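Local coordinates for protein fiber (Human adenovirus 26, PDB 6FJN) that forms the trimeric knob at the tip of the adenovirus fiber and probably attaches the virion to a receptor on the host cell, at residues A[2-7]-A[96-101]; A[32-37]-A[179-184]; A[100-105]-A[152-157]; A[106-111]-A[142-147]. One frame throughout, in Å; residues are numbered along the deposited sequence.

Contact 1 (A[2-7]-A[96-101]); sequences RTLWTT and NNAVPF
The CA atoms of Leu4 and Phe101 are the nearest pair between 2-7 and 96-101, yet they stay 8.0 Å apart, so side chains fill the gap. Strand 3-5 faces a loop that ends in a 3-10 turn at 99-101, where Phe101 N bonds back to Ala98 O. An Asx turn leads into it, Asn97 OD1 accepting from Val99 N. Leu4 CG sits over the centre of the Phe101 ring, 3.9 Å from the ring centroid and only 9° off the normal, a CH-pi contact. The methyl CD1 slides toward the ring's root, 3.8 Å from Phe101 CG, and also reaches Ala98 CB at 4.0 Å. With CG anti to its own carbonyl carbon (chi1 -67°), the Phe101 ring is turned toward Leu4, and its rim meets the backbone at the start of the strand: Arg2 O lies near the ring plane, 3.6 Å from Phe101 CE2, with Thr3 N also at the edge. Tyr84 of strand 83-86 touches both Leu4 and Ala98, while Lys30 bonds to Pro100 O. This CH-pi and methyl contact seats the loop between strands 89-90 and 123-129 on strand 3-5 of the larger antiparallel sheet of the knob domain.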
loop_
_atom_site.group_PDB
_atom_site.type_symbol
_atom_site.label_atom_id
_atom_site.label_comp_id
_atom_site.label_asym_id
_atom_site.label_seq_id
_atom_site.Cartn_x
_atom_site.Cartn_y
_atom_site.Cartn_z
ATOM N N ARG A 2 -10.494 12.066 -12.675
ATOM C CA ARG A 2 -10.210 11.017 -11.708
ATOM C C ARG A 2 -8.924 11.168 -10.944
ATOM O O ARG A 2 -8.713 10.365 -10.078
ATOM C CB ARG A 2 -10.244 9.612 -12.338
ATOM C CG ARG A 2 -11.621 8.930 -12.419
ATOM C CD ARG A 2 -12.806 9.895 -12.347
ATOM N NE ARG A 2 -13.656 9.743 -11.153
ATOM C CZ ARG A 2 -14.750 10.482 -10.936
ATOM N NH1 ARG A 2 -15.512 10.312 -9.854
ATOM N NH2 ARG A 2 -15.095 11.402 -11.816
ATOM N N THR A 3 -8.113 12.199 -11.173
ATOM C CA THR A 3 -6.930 12.440 -10.335
ATOM C C THR A 3 -6.896 13.895 -9.880
ATOM O O THR A 3 -7.002 14.837 -10.676
ATOM C CB THR A 3 -5.592 11.958 -10.978
ATOM O OG1 THR A 3 -5.523 10.493 -10.937
ATOM C CG2 THR A 3 -4.419 12.516 -10.276
ATOM N N LEU A 4 -6.722 14.102 -8.584
ATOM C CA LEU A 4 -6.377 15.406 -8.000
ATOM C C LEU A 4 -4.923 15.335 -7.596
ATOM O O LEU A 4 -4.495 14.329 -6.965
ATOM C CB LEU A 4 -7.145 15.677 -6.745
ATOM C CG LEU A 4 -8.561 16.110 -6.686
ATOM C CD1 LEU A 4 -8.945 16.357 -5.226
ATOM C CD2 LEU A 4 -8.682 17.383 -7.480
ATOM N N TRP A 5 -4.116 16.346 -7.936
ATOM C CA TRP A 5 -2.728 16.269 -7.561
ATOM C C TRP A 5 -2.090 17.627 -7.432
ATOM O O TRP A 5 -2.656 18.683 -7.788
ATOM C CB TRP A 5 -1.977 15.381 -8.547
ATOM C CG TRP A 5 -1.729 15.871 -9.935
ATOM C CD1 TRP A 5 -2.197 16.979 -10.557
ATOM C CD2 TRP A 5 -0.879 15.201 -10.862
ATOM N NE1 TRP A 5 -1.679 17.042 -11.840
ATOM C CE2 TRP A 5 -0.886 15.942 -12.044
ATOM C CE3 TRP A 5 -0.145 14.006 -10.823
ATOM C CZ2 TRP A 5 -0.126 15.561 -13.163
ATOM C CZ3 TRP A 5 0.563 13.614 -11.934
ATOM C CH2 TRP A 5 0.597 14.393 -13.066
ATOM N N THR A 6 -0.867 17.596 -6.925
ATOM C CA THR A 6 -0.011 18.761 -6.822
ATOM C C THR A 6 0.792 19.038 -8.047
ATOM O O THR A 6 1.496 20.055 -8.112
ATOM C CB THR A 6 1.031 18.550 -5.703
ATOM O OG1 THR A 6 1.700 17.283 -5.896
ATOM C CG2 THR A 6 0.365 18.536 -4.386
ATOM N N THR A 7 0.710 18.163 -9.047
ATOM C CA THR A 7 1.635 18.050 -10.170
ATOM C C THR A 7 2.913 17.392 -9.618
ATOM O O THR A 7 3.227 17.462 -8.405
ATOM C CB THR A 7 2.021 19.348 -10.912
ATOM O OG1 THR A 7 3.052 20.047 -10.205
ATOM C CG2 THR A 7 0.828 20.240 -11.242
ATOM N N ASN A 96 -13.128 23.537 -8.516
ATOM C CA ASN A 96 -13.854 22.362 -9.000
ATOM C C ASN A 96 -14.251 21.442 -7.829
ATOM O O ASN A 96 -13.347 20.995 -7.066
ATOM C CB ASN A 96 -12.952 21.542 -9.919
ATOM C CG ASN A 96 -12.448 22.312 -11.107
ATOM O OD1 ASN A 96 -13.152 22.463 -12.108
ATOM N ND2 ASN A 96 -11.203 22.775 -11.021
ATOM N N ASN A 97 -15.564 21.142 -7.712
ATOM C CA ASN A 97 -16.108 20.166 -6.704
ATOM C C ASN A 97 -15.258 18.932 -6.699
ATOM O O ASN A 97 -14.872 18.443 -7.772
ATOM C CB ASN A 97 -17.557 19.717 -7.056
ATOM C CG ASN A 97 -18.223 18.722 -6.031
ATOM O OD1 ASN A 97 -17.905 17.472 -5.922
ATOM N ND2 ASN A 97 -19.228 19.237 -5.344
ATOM N N ALA A 98 -14.956 18.443 -5.506
ATOM C CA ALA A 98 -14.178 17.233 -5.337
ATOM C C ALA A 98 -14.671 16.348 -4.185
ATOM O O ALA A 98 -13.883 15.639 -3.578
ATOM C CB ALA A 98 -12.756 17.649 -5.144
ATOM N N VAL A 99 -15.983 16.374 -3.907
ATOM C CA VAL A 99 -16.541 15.577 -2.840
ATOM C C VAL A 99 -16.171 14.062 -3.002
ATOM O O VAL A 99 -15.884 13.421 -2.042
ATOM C CB VAL A 99 -18.039 15.840 -2.631
ATOM C CG1 VAL A 99 -18.590 14.911 -1.559
ATOM C CG2 VAL A 99 -18.230 17.272 -2.163
ATOM N N PRO A 100 -16.188 13.530 -4.257
ATOM C CA PRO A 100 -15.829 12.112 -4.415
ATOM C C PRO A 100 -14.403 11.744 -4.040
ATOM O O PRO A 100 -14.097 10.531 -4.022
ATOM C CB PRO A 100 -16.111 11.827 -5.880
ATOM C CG PRO A 100 -17.193 12.847 -6.215
ATOM C CD PRO A 100 -16.701 14.094 -5.515
ATOM N N PHE A 101 -13.548 12.723 -3.787
ATOM C CA PHE A 101 -12.172 12.489 -3.294
ATOM C C PHE A 101 -12.070 12.667 -1.809
ATOM O O PHE A 101 -11.006 12.438 -1.252
ATOM C CB PHE A 101 -11.193 13.439 -3.967
ATOM C CG PHE A 101 -11.018 13.187 -5.434
ATOM C CD1 PHE A 101 -11.941 13.616 -6.355
ATOM C CD2 PHE A 101 -9.919 12.472 -5.902
ATOM C CE1 PHE A 101 -11.787 13.359 -7.710
ATOM C CE2 PHE A 101 -9.773 12.230 -7.243
ATOM C CZ PHE A 101 -10.682 12.668 -8.125
#

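Contact 2 (A[32-37]-A[179-184]); sequences GSQVLG and SYLTQE
Ser179 OG donates to Gln34 OE1 at 2.7 Å, the shortest of the hydrogen bonds joining 32-37 to 179-184, and approaches nearly along the C=O axis (164°). Gln34 reaches it with its chain extended beyond CG (chi2 179°). Around this bond runs an antiparallel pairing at the edge of the knob's larger sheet, the axes of the short strands 4.6 Å apart. Val35 and Tyr180 are the hydrogen-bonded pair: Val35 N gives to Tyr180 O at 2.9 Å, and Tyr180 N returns a longer bond to Val35 O. Gln34 with Leu181 and Leu36 with Ser179 are the flanking non-hydrogen-bonded pairs. Beyond the strand, Thr182 N still bonds to Ser33 O, from 44° above the carbonyl plane, and a water accepting from Ser33 OG and donating to Thr182 O spans the same place.

The two faces differ in character. On the face bearing Gln34 and Ser179, Gln34 NE2 bonds to Thr29 OG1 and Leu36 O of the third subunit, and Ser179 OG to its Thr177, so the pair belongs to the trimer interface. On the other, Val35 CB lies over the Tyr180 ring, 3.9 Å from its centroid, and Tyr180 OH bonds to Phe101 O. Thr182 and Gln183 belong to an L-glutamate site observed for this protein, with no such ligand bound to this chain; Thr182 OG1 donates to Glu184 OE2 at 2.8 Å, and that carboxylate pairs with Lys30. Thr182 CG2 turns back instead to touch Val35 CG2 at 3.5 Å.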
loop_
_atom_site.group_PDB
_atom_site.type_symbol
_atom_site.label_atom_id
_atom_site.label_comp_id
_atom_site.label_asym_id
_atom_site.label_seq_id
_atom_site.Cartn_x
_atom_site.Cartn_y
_atom_site.Cartn_z
ATOM N N GLY A 32 -13.285 4.271 -7.547
ATOM C CA GLY A 32 -14.564 3.917 -7.012
ATOM C C GLY A 32 -14.718 4.367 -5.601
ATOM O O GLY A 32 -14.545 5.551 -5.290
ATOM N N SER A 33 -14.971 3.433 -4.687
ATOM C CA SER A 33 -15.209 3.716 -3.272
ATOM C C SER A 33 -13.945 4.031 -2.473
ATOM O O SER A 33 -13.971 4.307 -1.238
ATOM C CB SER A 33 -15.897 2.478 -2.714
ATOM O OG SER A 33 -16.014 2.495 -1.307
ATOM N N GLN A 34 -12.802 3.939 -3.144
ATOM C CA GLN A 34 -11.532 4.337 -2.502
ATOM C C GLN A 34 -10.767 5.327 -3.353
ATOM O O GLN A 34 -10.918 5.321 -4.577
ATOM C CB GLN A 34 -10.625 3.136 -2.213
ATOM C CG GLN A 34 -11.211 2.201 -1.173
ATOM C CD GLN A 34 -10.266 1.004 -0.957
ATOM O OE1 GLN A 34 -9.161 1.123 -0.441
ATOM N NE2 GLN A 34 -10.707 -0.152 -1.375
ATOM N N VAL A 35 -9.977 6.152 -2.716
ATOM C CA VAL A 35 -8.904 6.875 -3.368
ATOM C C VAL A 35 -7.608 6.103 -3.132
ATOM O O VAL A 35 -7.334 5.654 -2.008
ATOM C CB VAL A 35 -8.802 8.297 -2.835
ATOM C CG1 VAL A 35 -7.432 8.888 -3.057
ATOM C CG2 VAL A 35 -9.845 9.156 -3.492
ATOM N N LEU A 36 -6.789 5.966 -4.200
ATOM C CA LEU A 36 -5.438 5.505 -4.133
ATOM C C LEU A 36 -4.543 6.728 -4.045
ATOM O O LEU A 36 -4.514 7.543 -4.996
ATOM C CB LEU A 36 -5.125 4.675 -5.389
ATOM C CG LEU A 36 -3.735 4.089 -5.491
ATOM C CD1 LEU A 36 -3.443 3.100 -4.388
ATOM C CD2 LEU A 36 -3.529 3.461 -6.859
ATOM N N GLY A 37 -3.873 6.882 -2.926
ATOM C CA GLY A 37 -3.045 8.036 -2.697
ATOM C C GLY A 37 -1.554 7.721 -2.739
ATOM O O GLY A 37 -1.128 6.590 -2.434
ATOM N N SER A 179 -4.565 4.142 0.818
ATOM C CA SER A 179 -5.899 4.345 0.292
ATOM C C SER A 179 -6.833 4.737 1.408
ATOM O O SER A 179 -6.491 4.592 2.609
ATOM C CB SER A 179 -6.444 3.110 -0.425
ATOM O OG SER A 179 -6.827 2.099 0.498
ATOM N N TYR A 180 -8.006 5.246 1.048
ATOM C CA TYR A 180 -9.061 5.533 2.012
ATOM C C TYR A 180 -10.383 5.498 1.359
ATOM O O TYR A 180 -10.526 5.678 0.143
ATOM C CB TYR A 180 -8.817 6.902 2.731
ATOM C CG TYR A 180 -8.760 8.087 1.767
ATOM C CD1 TYR A 180 -9.933 8.810 1.470
ATOM C CD2 TYR A 180 -7.584 8.509 1.207
ATOM C CE1 TYR A 180 -9.887 9.904 0.641
ATOM C CE2 TYR A 180 -7.530 9.622 0.367
ATOM C CZ TYR A 180 -8.690 10.318 0.095
ATOM O OH TYR A 180 -8.569 11.377 -0.773
ATOM N N LEU A 181 -11.410 5.273 2.181
ATOM C CA LEU A 181 -12.787 5.250 1.730
ATOM C C LEU A 181 -13.276 6.657 1.466
ATOM O O LEU A 181 -13.005 7.555 2.223
ATOM C CB LEU A 181 -13.682 4.602 2.791
ATOM C CG LEU A 181 -13.611 3.081 2.903
ATOM C CD1 LEU A 181 -12.262 2.423 2.990
ATOM C CD2 LEU A 181 -14.517 2.639 4.061
ATOM N N THR A 182 -14.015 6.811 0.396
ATOM C CA THR A 182 -14.479 8.143 0.003
ATOM C C THR A 182 -15.921 8.434 0.375
ATOM O O THR A 182 -16.784 7.523 0.510
ATOM C CB THR A 182 -14.319 8.343 -1.491
ATOM O OG1 THR A 182 -15.113 7.351 -2.156
ATOM C CG2 THR A 182 -12.895 8.185 -1.991
ATOM N N GLN A 183 -16.211 9.738 0.482
ATOM C CA GLN A 183 -17.547 10.280 0.513
ATOM C C GLN A 183 -18.150 10.167 -0.981
ATOM O O GLN A 183 -17.360 10.074 -1.953
ATOM C CB GLN A 183 -17.436 11.782 0.933
ATOM C CG GLN A 183 -18.725 12.430 1.389
ATOM C CD GLN A 183 -19.182 12.016 2.786
ATOM O OE1 GLN A 183 -18.530 11.251 3.478
ATOM N NE2 GLN A 183 -20.387 12.503 3.182
ATOM N N GLU A 184 -19.436 10.356 -1.187
ATOM C CA GLU A 184 -19.939 10.593 -2.564
ATOM C C GLU A 184 -20.829 11.817 -2.553
ATOM O O GLU A 184 -21.043 12.520 -3.574
ATOM C CB GLU A 184 -20.675 9.349 -3.122
ATOM C CG GLU A 184 -19.800 8.092 -3.279
ATOM C CD GLU A 184 -18.518 8.346 -4.064
ATOM O OE1 GLU A 184 -18.617 8.932 -5.178
ATOM O OE2 GLU A 184 -17.414 8.044 -3.534
ATOM O OXT GLU A 184 -21.318 12.152 -1.463
HETATM O O HOH W 1 -16.429 4.774 0.479
#

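Contact 3 (A[100-105]-A[152-157]); sequences PFMPNL and CAYSIT
The start of strand 154-161, where Ala153 and Tyr154 both face Phe65 in a classic beta bulge, packs against the loop residues Met102, Pro103 and Leu105 through a Met-aromatic contact and its apolar neighbours. Tyr154 is the centre of it. Met102 CB stands 3.6 Å from the centroid of the tyrosine ring, 10° off the normal, and CG follows over the same face with a 3.6 Å approach to Tyr154 CD2. Bends at chi2 and chi3 then carry the sulfur back toward the ring's root: SD lies 4.4 Å from the centroid but 39° off the normal, an oblique position closer to Tyr154 CB than to the middle of the ring. The Leu105 side chain crosses that of Tyr154 at about a right angle, its CD1 3.5 Å from Tyr154 CE1.

The strand belongs to the smaller antiparallel sheet of the knob, and the loop crosses its end, the two directions 113° apart. Pro103 reaches further along the strand: its CG touches Ile156 CG1 at 3.8 Å, while its CD remains 4.1 Å from Tyr154 CB. Backbone bonds tie Met102 to Gln183 and Asn104 to Leu181, anchoring the loop to the C-terminal segment as well. Pro103 and Ile156 both also touch Tyr180, and the Tyr154 side chain packs on Gln183 of that segment.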
loop_
_atom_site.group_PDB
_atom_site.type_symbol
_atom_site.label_atom_id
_atom_site.label_comp_id
_atom_site.label_asym_id
_atom_site.label_seq_id
_atom_site.Cartn_x
_atom_site.Cartn_y
_atom_site.Cartn_z
ATOM N N PRO A 100 -16.188 13.530 -4.257
ATOM C CA PRO A 100 -15.829 12.112 -4.415
ATOM C C PRO A 100 -14.403 11.744 -4.040
ATOM O O PRO A 100 -14.097 10.531 -4.022
ATOM C CB PRO A 100 -16.111 11.827 -5.880
ATOM C CG PRO A 100 -17.193 12.847 -6.215
ATOM C CD PRO A 100 -16.701 14.094 -5.515
ATOM N N PHE A 101 -13.548 12.723 -3.787
ATOM C CA PHE A 101 -12.172 12.489 -3.294
ATOM C C PHE A 101 -12.070 12.667 -1.809
ATOM O O PHE A 101 -11.006 12.438 -1.252
ATOM C CB PHE A 101 -11.193 13.439 -3.967
ATOM C CG PHE A 101 -11.018 13.187 -5.434
ATOM C CD1 PHE A 101 -11.941 13.616 -6.355
ATOM C CD2 PHE A 101 -9.919 12.472 -5.902
ATOM C CE1 PHE A 101 -11.787 13.359 -7.710
ATOM C CE2 PHE A 101 -9.773 12.230 -7.243
ATOM C CZ PHE A 101 -10.682 12.668 -8.125
ATOM N N MET A 102 -13.145 13.103 -1.145
ATOM C CA MET A 102 -13.036 13.429 0.268
ATOM C C MET A 102 -13.140 12.157 1.113
ATOM O O MET A 102 -13.803 11.188 0.733
ATOM C CB MET A 102 -14.123 14.409 0.681
ATOM C CG MET A 102 -13.931 15.771 0.076
ATOM S SD MET A 102 -12.389 16.580 0.599
ATOM C CE MET A 102 -11.329 16.385 -0.843
ATOM N N PRO A 103 -12.503 12.124 2.281
ATOM C CA PRO A 103 -12.609 10.928 3.135
ATOM C C PRO A 103 -14.005 10.774 3.721
ATOM O O PRO A 103 -14.621 11.742 4.154
ATOM C CB PRO A 103 -11.543 11.160 4.228
ATOM C CG PRO A 103 -10.701 12.299 3.735
ATOM C CD PRO A 103 -11.602 13.111 2.865
ATOM N N ASN A 104 -14.488 9.546 3.661
ATOM C CA ASN A 104 -15.840 9.202 4.094
ATOM C C ASN A 104 -16.051 9.568 5.564
ATOM O O ASN A 104 -15.312 9.161 6.410
ATOM C CB ASN A 104 -15.997 7.696 3.885
ATOM C CG ASN A 104 -17.400 7.211 4.155
ATOM O OD1 ASN A 104 -17.848 7.055 5.313
ATOM N ND2 ASN A 104 -18.139 7.031 3.080
ATOM N N LEU A 105 -17.121 10.335 5.817
ATOM C CA LEU A 105 -17.377 10.842 7.197
ATOM C C LEU A 105 -17.944 9.786 8.141
ATOM O O LEU A 105 -17.850 9.916 9.351
ATOM C CB LEU A 105 -18.287 12.074 7.140
ATOM C CG LEU A 105 -17.522 13.366 6.799
ATOM C CD1 LEU A 105 -18.498 14.418 6.307
ATOM C CD2 LEU A 105 -16.691 13.878 7.956
ATOM N N CYS A 152 -13.524 23.533 8.693
ATOM C CA CYS A 152 -13.378 22.533 7.614
ATOM C C CYS A 152 -14.431 21.435 7.673
ATOM O O CYS A 152 -14.905 21.055 8.750
ATOM C CB CYS A 152 -11.977 21.969 7.625
ATOM S SG CYS A 152 -11.511 20.966 9.048
ATOM N N ALA A 153 -14.892 20.976 6.516
ATOM C CA ALA A 153 -15.777 19.849 6.427
ATOM C C ALA A 153 -15.045 18.515 6.408
ATOM O O ALA A 153 -15.580 17.509 6.879
ATOM C CB ALA A 153 -16.601 19.984 5.166
ATOM N N TYR A 154 -13.847 18.522 5.825
ATOM C CA TYR A 154 -13.031 17.300 5.657
ATOM C C TYR A 154 -11.587 17.696 5.885
ATOM O O TYR A 154 -11.211 18.874 5.760
ATOM C CB TYR A 154 -13.139 16.698 4.252
ATOM C CG TYR A 154 -14.531 16.437 3.775
ATOM C CD1 TYR A 154 -15.158 15.225 4.060
ATOM C CD2 TYR A 154 -15.217 17.375 2.996
ATOM C CE1 TYR A 154 -16.426 14.961 3.597
ATOM C CE2 TYR A 154 -16.494 17.123 2.547
ATOM C CZ TYR A 154 -17.107 15.920 2.856
ATOM O OH TYR A 154 -18.362 15.611 2.434
ATOM N N SER A 155 -10.744 16.700 6.179
ATOM C CA SER A 155 -9.318 16.998 6.267
ATOM C C SER A 155 -8.521 15.741 5.950
ATOM O O SER A 155 -8.959 14.596 6.196
ATOM C CB SER A 155 -8.917 17.517 7.637
ATOM O OG SER A 155 -9.202 16.614 8.693
ATOM N N ILE A 156 -7.307 15.975 5.442
ATOM C CA ILE A 156 -6.271 14.929 5.350
ATOM C C ILE A 156 -5.022 15.555 5.874
ATOM O O ILE A 156 -4.607 16.625 5.392
ATOM C CB ILE A 156 -6.039 14.426 3.898
ATOM C CG1 ILE A 156 -7.345 13.947 3.244
ATOM C CG2 ILE A 156 -4.963 13.355 3.887
ATOM C CD1 ILE A 156 -7.235 13.628 1.767
ATOM N N THR A 157 -4.403 14.939 6.888
ATOM C CA THR A 157 -3.137 15.462 7.388
ATOM C C THR A 157 -2.064 14.397 7.280
ATOM O O THR A 157 -2.331 13.180 7.381
ATOM C CB THR A 157 -3.249 15.997 8.823
ATOM O OG1 THR A 157 -3.498 14.918 9.730
ATOM C CG2 THR A 157 -4.357 17.038 8.931
#

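Contact 4 (A[106-111]-A[142-147]); sequences TAYPKP and IAFNQE
Lys110 NZ donates to Glu147 O at 2.8 Å, in the plane of that carbonyl, and Gln146 NE2 donates to Pro109 O at 3.0 Å; these bonds join 106-111, in the loop between strands 89-90 and 123-129, to 142-147 at the end of strand 137-144 of the knob's smaller antiparallel sheet. The lysine points away from the other segment at CB, but bends at chi2 and chi3 bring its chain back alongside Asn145 O until the amine meets Glu147. The glutamine folds too (chi2 -52°), which lets NE2 serve a second acceptor, Phe144 O at 2.8 Å, almost exactly in its own amide plane. Two carbonyls from different segments thus grip one amide nitrogen and fix the rotation of its side chain. Pro111 CG closes over Gln146 O at 3.4 Å, and Lys110 CA makes a CA-H...O contact with Asn145 O.

Further along, Tyr108 and Phe144 run side by side. Phe144 CB lies over a face of the tyrosine ring, 3.7 Å from Tyr108 CG, and the two ring planes are inclined at 33°. Ala107 CB sits over the opposite face, so the tyrosine is held between a neighbour in its own loop and the strand.

In the next shell, Tyr108 OH bonds to Leu181 N, Asn118 ND2 gives to both Pro109 O and Gln146 OE1, and Lys110 NZ also bonds to Cys152 O. The amine thus bridges two backbone carbonyls, Glu147 O and Cys152 O, whose partial negative charges probably stabilise the ammonium group.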
loop_
_atom_site.group_PDB
_atom_site.type_symbol
_atom_site.label_atom_id
_atom_site.label_comp_id
_atom_site.label_asym_id
_atom_site.label_seq_id
_atom_site.Cartn_x
_atom_site.Cartn_y
_atom_site.Cartn_z
ATOM N N THR A 106 -18.519 8.721 7.604
ATOM C CA THR A 106 -18.952 7.600 8.462
ATOM C C THR A 106 -17.776 6.748 8.889
ATOM O O THR A 106 -17.587 6.399 10.070
ATOM C CB THR A 106 -19.991 6.727 7.778
ATOM O OG1 THR A 106 -21.075 7.568 7.398
ATOM C CG2 THR A 106 -20.498 5.623 8.697
ATOM N N ALA A 107 -16.883 6.423 7.945
ATOM C CA ALA A 107 -15.652 5.686 8.273
ATOM C C ALA A 107 -14.776 6.518 9.185
ATOM O O ALA A 107 -14.098 6.016 10.119
ATOM C CB ALA A 107 -14.886 5.376 7.006
ATOM N N TYR A 108 -14.710 7.824 8.865
ATOM C CA TYR A 108 -13.741 8.726 9.514
ATOM C C TYR A 108 -14.473 9.938 10.047
ATOM O O TYR A 108 -14.466 11.022 9.439
ATOM C CB TYR A 108 -12.599 9.121 8.567
ATOM C CG TYR A 108 -12.111 8.013 7.682
ATOM C CD1 TYR A 108 -11.539 6.879 8.183
ATOM C CD2 TYR A 108 -12.212 8.107 6.292
ATOM C CE1 TYR A 108 -11.058 5.874 7.359
ATOM C CE2 TYR A 108 -11.738 7.111 5.454
ATOM C CZ TYR A 108 -11.160 5.999 5.980
ATOM O OH TYR A 108 -10.717 5.010 5.126
ATOM N N PRO A 109 -15.165 9.790 11.177
ATOM C CA PRO A 109 -15.953 10.899 11.680
ATOM C C PRO A 109 -15.062 11.961 12.299
ATOM O O PRO A 109 -14.005 11.696 12.827
ATOM C CB PRO A 109 -16.871 10.237 12.711
ATOM C CG PRO A 109 -16.108 9.029 13.143
ATOM C CD PRO A 109 -15.319 8.569 11.990
ATOM N N LYS A 110 -15.563 13.183 12.262
ATOM C CA LYS A 110 -14.920 14.263 12.963
ATOM C C LYS A 110 -14.893 13.961 14.450
ATOM O O LYS A 110 -15.790 13.289 14.990
ATOM C CB LYS A 110 -15.697 15.574 12.808
ATOM C CG LYS A 110 -15.911 15.998 11.368
ATOM C CD LYS A 110 -14.812 16.838 10.810
ATOM C CE LYS A 110 -15.326 18.269 10.640
ATOM N NZ LYS A 110 -14.165 19.149 10.637
ATOM N N PRO A 111 -13.901 14.504 15.144
ATOM C CA PRO A 111 -13.915 14.325 16.598
ATOM C C PRO A 111 -15.149 14.916 17.254
ATOM O O PRO A 111 -15.701 15.929 16.777
ATOM C CB PRO A 111 -12.706 15.107 17.060
ATOM C CG PRO A 111 -11.853 15.261 15.866
ATOM C CD PRO A 111 -12.795 15.374 14.719
ATOM N N ILE A 142 -1.001 9.374 8.603
ATOM C CA ILE A 142 -2.021 10.016 7.775
ATOM C C ILE A 142 -3.314 9.957 8.549
ATOM O O ILE A 142 -3.706 8.879 8.988
ATOM C CB ILE A 142 -2.164 9.367 6.413
ATOM C CG1 ILE A 142 -0.791 9.203 5.749
ATOM C CG2 ILE A 142 -3.109 10.189 5.553
ATOM C CD1 ILE A 142 -0.813 8.547 4.389
ATOM N N ALA A 143 -3.995 11.098 8.717
ATOM C CA ALA A 143 -5.238 11.142 9.469
ATOM C C ALA A 143 -6.328 11.734 8.642
ATOM O O ALA A 143 -6.123 12.753 7.963
ATOM C CB ALA A 143 -5.080 11.931 10.772
ATOM N N PHE A 144 -7.522 11.143 8.733
ATOM C CA PHE A 144 -8.670 11.553 7.941
ATOM C C PHE A 144 -9.740 12.178 8.807
ATOM O O PHE A 144 -10.227 11.562 9.769
ATOM C CB PHE A 144 -9.253 10.326 7.221
ATOM C CG PHE A 144 -8.232 9.677 6.313
ATOM C CD1 PHE A 144 -7.846 10.281 5.127
ATOM C CD2 PHE A 144 -7.619 8.498 6.649
ATOM C CE1 PHE A 144 -6.870 9.755 4.326
ATOM C CE2 PHE A 144 -6.624 7.944 5.828
ATOM C CZ PHE A 144 -6.262 8.605 4.682
ATOM N N ASN A 145 -10.133 13.407 8.429
ATOM C CA ASN A 145 -11.253 14.130 9.042
ATOM C C ASN A 145 -11.095 14.409 10.523
ATOM O O ASN A 145 -12.064 14.600 11.226
ATOM C CB ASN A 145 -12.603 13.465 8.748
ATOM C CG ASN A 145 -12.923 13.378 7.287
ATOM O OD1 ASN A 145 -13.727 12.452 6.890
ATOM N ND2 ASN A 145 -12.407 14.226 6.470
ATOM N N GLN A 146 -9.846 14.471 10.994
ATOM C CA GLN A 146 -9.605 14.715 12.414
ATOM C C GLN A 146 -9.379 16.175 12.750
ATOM O O GLN A 146 -9.311 16.520 13.925
ATOM C CB GLN A 146 -8.468 13.833 12.945
ATOM C CG GLN A 146 -8.760 12.339 12.752
ATOM C CD GLN A 146 -10.110 11.969 13.315
ATOM O OE1 GLN A 146 -10.336 12.082 14.537
ATOM N NE2 GLN A 146 -11.054 11.673 12.471
ATOM N N GLU A 147 -9.313 17.069 11.763
ATOM C CA GLU A 147 -9.195 18.481 12.009
ATOM C C GLU A 147 -10.565 19.126 12.139
ATOM O O GLU A 147 -11.508 18.757 11.480
ATOM C CB GLU A 147 -8.447 19.170 10.878
ATOM C CG GLU A 147 -7.022 18.614 10.701
ATOM C CD GLU A 147 -6.186 18.766 11.948
ATOM O OE1 GLU A 147 -6.031 19.917 12.427
ATOM O OE2 GLU A 147 -5.591 17.787 12.421
#

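Contacts 1, 2 and 3 are buried, whereas contact 4 is partly open. Their chemistry differs accordingly: contact 4 is joined by side-chain donors to backbone carbonyls, contact 2 largely by backbone pairs, and contacts 1 and 3 by apolar packing. Contacts 1 and 2 both reach the larger sheet, but one is a loop laid on a strand and the other a true strand pairing. Contacts 3 and 4 use neighbouring strands of the smaller sheet, their centres about 7 Å apart, and contact 4 is nested inside the loop that contact 3 closes. The C-terminal segment 179-184 of contact 2 touches contacts 1, 3 and 4.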